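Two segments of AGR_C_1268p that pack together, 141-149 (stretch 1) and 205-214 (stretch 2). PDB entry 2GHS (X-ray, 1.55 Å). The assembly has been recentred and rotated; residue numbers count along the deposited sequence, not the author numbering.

Stretch 1 (141-149) MHPSGALWI
Stretch 2 (205-214) RVPLDARTGL

The two stretches meet mainly through loop and turn segments, and their contact buries 370 Å² summed over both sides. Stretch 1 enters extended at M141 (phi/psi -80/134) and H142 (-89/146), passes through a type I beta turn from H142 to G145, and leaves as a strand over L147-I149. The turn is closed by G145 N to H142 O at 2.9 Å and by H142 N to A146 O at 2.8 Å. G145 sits at 100/3, where a side chain would jam against the preceding carbonyl O. Stretch 2 enters already in a strand at R205, then folds into a compact loop: A210 (-61/-23), R211 (-80/-20) and T212 (-125/-20) lead to G213 at 73/14. D209 O accepts from G213 N at 2.8 Å and T212 N at 3.2 Å, D209 N donates to L214 O at 2.9 Å, and D209 OD1 accepts from R211 N at 2.9 Å. The register is given by CA-CA distances of 6.0 Å for H142-G213 and 5.4 Å for S144-T212.

A hydrogen bond from the indole crosses the interface. W148 NE1 donates to G213 O at 3.0 Å with an N-H...O angle of 157°. The indole has chi1 -79° (m) and chi2 32°; its CA-to-CB bond points sideways, but the end of the side chain comes nearer to stretch 2, so the buried ring satisfies its polar nitrogen on a backbone carbonyl.

Packing on the H142 ring provides a second kind of contact. With chi1 -178° (t) and chi2 -85°, the imidazole offers one face to G213, whose CA lies 3.5 Å from the ring centroid and 7° off the normal, a CH-pi geometry. Glycine suits this place twice over: its phi is positive, and an ideal CB would point toward stretch 1, 3.0 Å from H142 CG and 3.3 Å from S144 OG. At the ring edge, H142 CE1 approaches A210 O to 3.2 Å.

Hydrogen bonds within stretch 1 hold that ring in place. S144 N donates to H142 ND1 at 3.0 Å and 166°, while S144 OG and H142 ND1 are hydrogen-bonded at 2.9 Å; NE2 is satisfied elsewhere in the structure. The CA-to-CB bond of S144, chi1 65° (p), points toward stretch 2, placing its CB 3.3 Å from R211 O and its OG 3.3 Å from T212 C. The small A146 fits beside this loop, with CB 3.8 Å from T212 O. T212 directs its CA-to-CB bond away, and with chi1 64° (p) its OG1 accepts from L214 N at 3.1 Å.

Apolar contacts extend the interface along the indole edge. W148 CZ2 meets L208 CD2 at 3.7 Å, and W148 CH2 lies 4.5 Å from V206 CB. L208 (chi1 -48°, m; chi2 -179°, t) also reaches the histidine: its CD1 lies between the two rings, 3.8 Å from H142 CD2 and 4.1 Å from W148 CZ2. The CA-to-CB bonds of V206 (chi1 -172°, t) and L208 both point toward stretch 1, and both residues are buried.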

# COMPACT_ATOMS: atom_id res chain seq x y z
N MSE A 141 -4.48 6.49 -3.55
CA MSE A 141 -5.10 7.64 -4.20
C MSE A 141 -5.60 7.33 -5.61
O MSE A 141 -4.88 6.76 -6.44
CB MSE A 141 -4.10 8.80 -4.27
CG MSE A 141 -3.77 9.45 -2.95
SE MSE A 141 -5.37 10.22 -2.15
CE MSE A 141 -6.02 11.17 -3.70
N HIS A 142 -6.83 7.76 -5.88
CA HIS A 142 -7.44 7.72 -7.18
C HIS A 142 -7.09 9.05 -7.89
O HIS A 142 -7.00 10.10 -7.23
CB HIS A 142 -8.96 7.52 -7.03
CG HIS A 142 -9.67 7.43 -8.33
ND1 HIS A 142 -10.09 8.52 -9.02
CD2 HIS A 142 -9.96 6.37 -9.11
CE1 HIS A 142 -10.62 8.16 -10.17
NE2 HIS A 142 -10.55 6.84 -10.26
N PRO A 143 -6.90 9.04 -9.22
CA PRO A 143 -6.55 10.28 -9.91
C PRO A 143 -7.52 11.47 -9.82
O PRO A 143 -7.13 12.62 -10.09
CB PRO A 143 -6.30 9.84 -11.35
CG PRO A 143 -6.69 8.53 -11.46
CD PRO A 143 -6.84 7.89 -10.11
N SER A 144 -8.77 11.22 -9.43
CA SER A 144 -9.74 12.29 -9.17
C SER A 144 -9.38 13.12 -7.92
O SER A 144 -9.98 14.18 -7.69
CB SER A 144 -11.11 11.67 -8.95
OG SER A 144 -11.10 10.88 -7.77
N GLY A 145 -8.46 12.62 -7.08
CA GLY A 145 -8.13 13.30 -5.85
C GLY A 145 -8.80 12.73 -4.63
O GLY A 145 -8.66 13.29 -3.53
N ALA A 146 -9.55 11.65 -4.82
CA ALA A 146 -10.17 10.91 -3.71
C ALA A 146 -9.30 9.72 -3.31
O ALA A 146 -8.60 9.09 -4.14
CB ALA A 146 -11.52 10.40 -4.14
N LEU A 147 -9.32 9.45 -2.00
CA LEU A 147 -8.56 8.33 -1.41
C LEU A 147 -9.51 7.13 -1.30
O LEU A 147 -10.66 7.30 -0.91
CB LEU A 147 -8.10 8.73 0.01
CG LEU A 147 -7.44 7.64 0.87
CD1 LEU A 147 -6.07 7.28 0.31
CD2 LEU A 147 -7.31 8.11 2.37
N TRP A 148 -9.01 5.93 -1.57
CA TRP A 148 -9.64 4.71 -1.11
C TRP A 148 -8.79 4.21 0.07
O TRP A 148 -7.55 4.08 -0.03
CB TRP A 148 -9.68 3.64 -2.19
CG TRP A 148 -10.74 3.76 -3.24
CD1 TRP A 148 -11.29 4.91 -3.75
CD2 TRP A 148 -11.30 2.69 -3.98
NE1 TRP A 148 -12.19 4.60 -4.74
CE2 TRP A 148 -12.21 3.25 -4.90
CE3 TRP A 148 -11.14 1.30 -3.95
CZ2 TRP A 148 -12.95 2.47 -5.78
CZ3 TRP A 148 -11.88 0.54 -4.84
CH2 TRP A 148 -12.78 1.13 -5.72
N ILE A 149 -9.45 3.87 1.17
CA ILE A 149 -8.76 3.40 2.33
C ILE A 149 -9.52 2.24 2.99
O ILE A 149 -10.73 2.32 3.18
CB ILE A 149 -8.54 4.58 3.33
CG1 ILE A 149 -7.81 4.12 4.59
CG2 ILE A 149 -9.84 5.24 3.72
CD1 ILE A 149 -6.38 3.72 4.35
N ARG A 205 -12.30 -6.46 -9.60
CA ARG A 205 -12.28 -5.22 -10.36
C ARG A 205 -13.63 -4.54 -10.25
O ARG A 205 -14.68 -5.21 -10.17
CB ARG A 205 -11.90 -5.49 -11.83
CG ARG A 205 -12.88 -6.30 -12.62
CD ARG A 205 -12.59 -6.32 -14.19
NE ARG A 205 -13.60 -7.13 -14.89
CZ ARG A 205 -14.84 -6.74 -15.22
NH1 ARG A 205 -15.27 -5.51 -14.95
NH2 ARG A 205 -15.66 -7.60 -15.82
N VAL A 206 -13.59 -3.21 -10.24
CA VAL A 206 -14.76 -2.38 -10.01
C VAL A 206 -14.80 -1.26 -11.09
O VAL A 206 -13.88 -0.48 -11.20
CB VAL A 206 -14.69 -1.71 -8.60
CG1 VAL A 206 -16.01 -0.98 -8.28
CG2 VAL A 206 -14.39 -2.70 -7.54
N PRO A 207 -15.88 -1.16 -11.88
CA PRO A 207 -15.98 -0.04 -12.80
C PRO A 207 -16.27 1.25 -12.05
O PRO A 207 -17.06 1.24 -11.10
CB PRO A 207 -17.15 -0.46 -13.72
CG PRO A 207 -17.91 -1.39 -12.98
CD PRO A 207 -17.03 -2.06 -11.98
N LEU A 208 -15.53 2.30 -12.41
CA LEU A 208 -15.58 3.58 -11.72
C LEU A 208 -15.88 4.70 -12.66
O LEU A 208 -15.62 4.62 -13.86
CB LEU A 208 -14.22 3.92 -11.08
CG LEU A 208 -13.50 2.87 -10.25
CD1 LEU A 208 -12.20 3.39 -9.69
CD2 LEU A 208 -14.44 2.39 -9.15
N ASP A 209 -16.45 5.76 -12.09
CA ASP A 209 -16.50 7.13 -12.66
C ASP A 209 -15.12 7.74 -12.47
O ASP A 209 -14.68 8.01 -11.31
CB ASP A 209 -17.58 7.93 -11.91
CG ASP A 209 -17.78 9.35 -12.43
OD1 ASP A 209 -16.88 9.87 -13.15
OD2 ASP A 209 -18.83 9.97 -12.05
N ALA A 210 -14.41 7.93 -13.57
CA ALA A 210 -13.03 8.46 -13.48
C ALA A 210 -12.97 9.85 -12.86
O ALA A 210 -11.92 10.22 -12.31
CB ALA A 210 -12.30 8.46 -14.83
N ARG A 211 -14.07 10.60 -12.90
CA ARG A 211 -14.06 11.98 -12.40
C ARG A 211 -14.17 12.06 -10.86
O ARG A 211 -13.84 13.10 -10.26
CB ARG A 211 -15.18 12.80 -13.00
CG ARG A 211 -14.96 13.15 -14.46
CD ARG A 211 -15.96 14.17 -14.96
NE ARG A 211 -15.73 15.51 -14.39
CZ ARG A 211 -16.63 16.50 -14.36
NH1 ARG A 211 -17.86 16.31 -14.83
NH2 ARG A 211 -16.32 17.68 -13.83
N THR A 212 -14.67 10.99 -10.24
CA THR A 212 -14.93 10.99 -8.81
C THR A 212 -14.27 9.88 -8.04
O THR A 212 -14.19 9.94 -6.80
CB THR A 212 -16.45 10.86 -8.51
OG1 THR A 212 -16.92 9.58 -8.98
CG2 THR A 212 -17.25 11.95 -9.20
N GLY A 213 -13.89 8.81 -8.73
CA GLY A 213 -13.42 7.59 -8.08
C GLY A 213 -14.47 6.75 -7.39
O GLY A 213 -14.13 5.89 -6.58
N LEU A 214 -15.75 7.02 -7.67
CA LEU A 214 -16.87 6.24 -7.10
C LEU A 214 -17.25 5.12 -8.07
O LEU A 214 -17.29 5.34 -9.30
CB LEU A 214 -18.09 7.10 -6.86
CG LEU A 214 -17.98 8.16 -5.78
CD1 LEU A 214 -19.15 9.15 -5.90
CD2 LEU A 214 -17.94 7.49 -4.43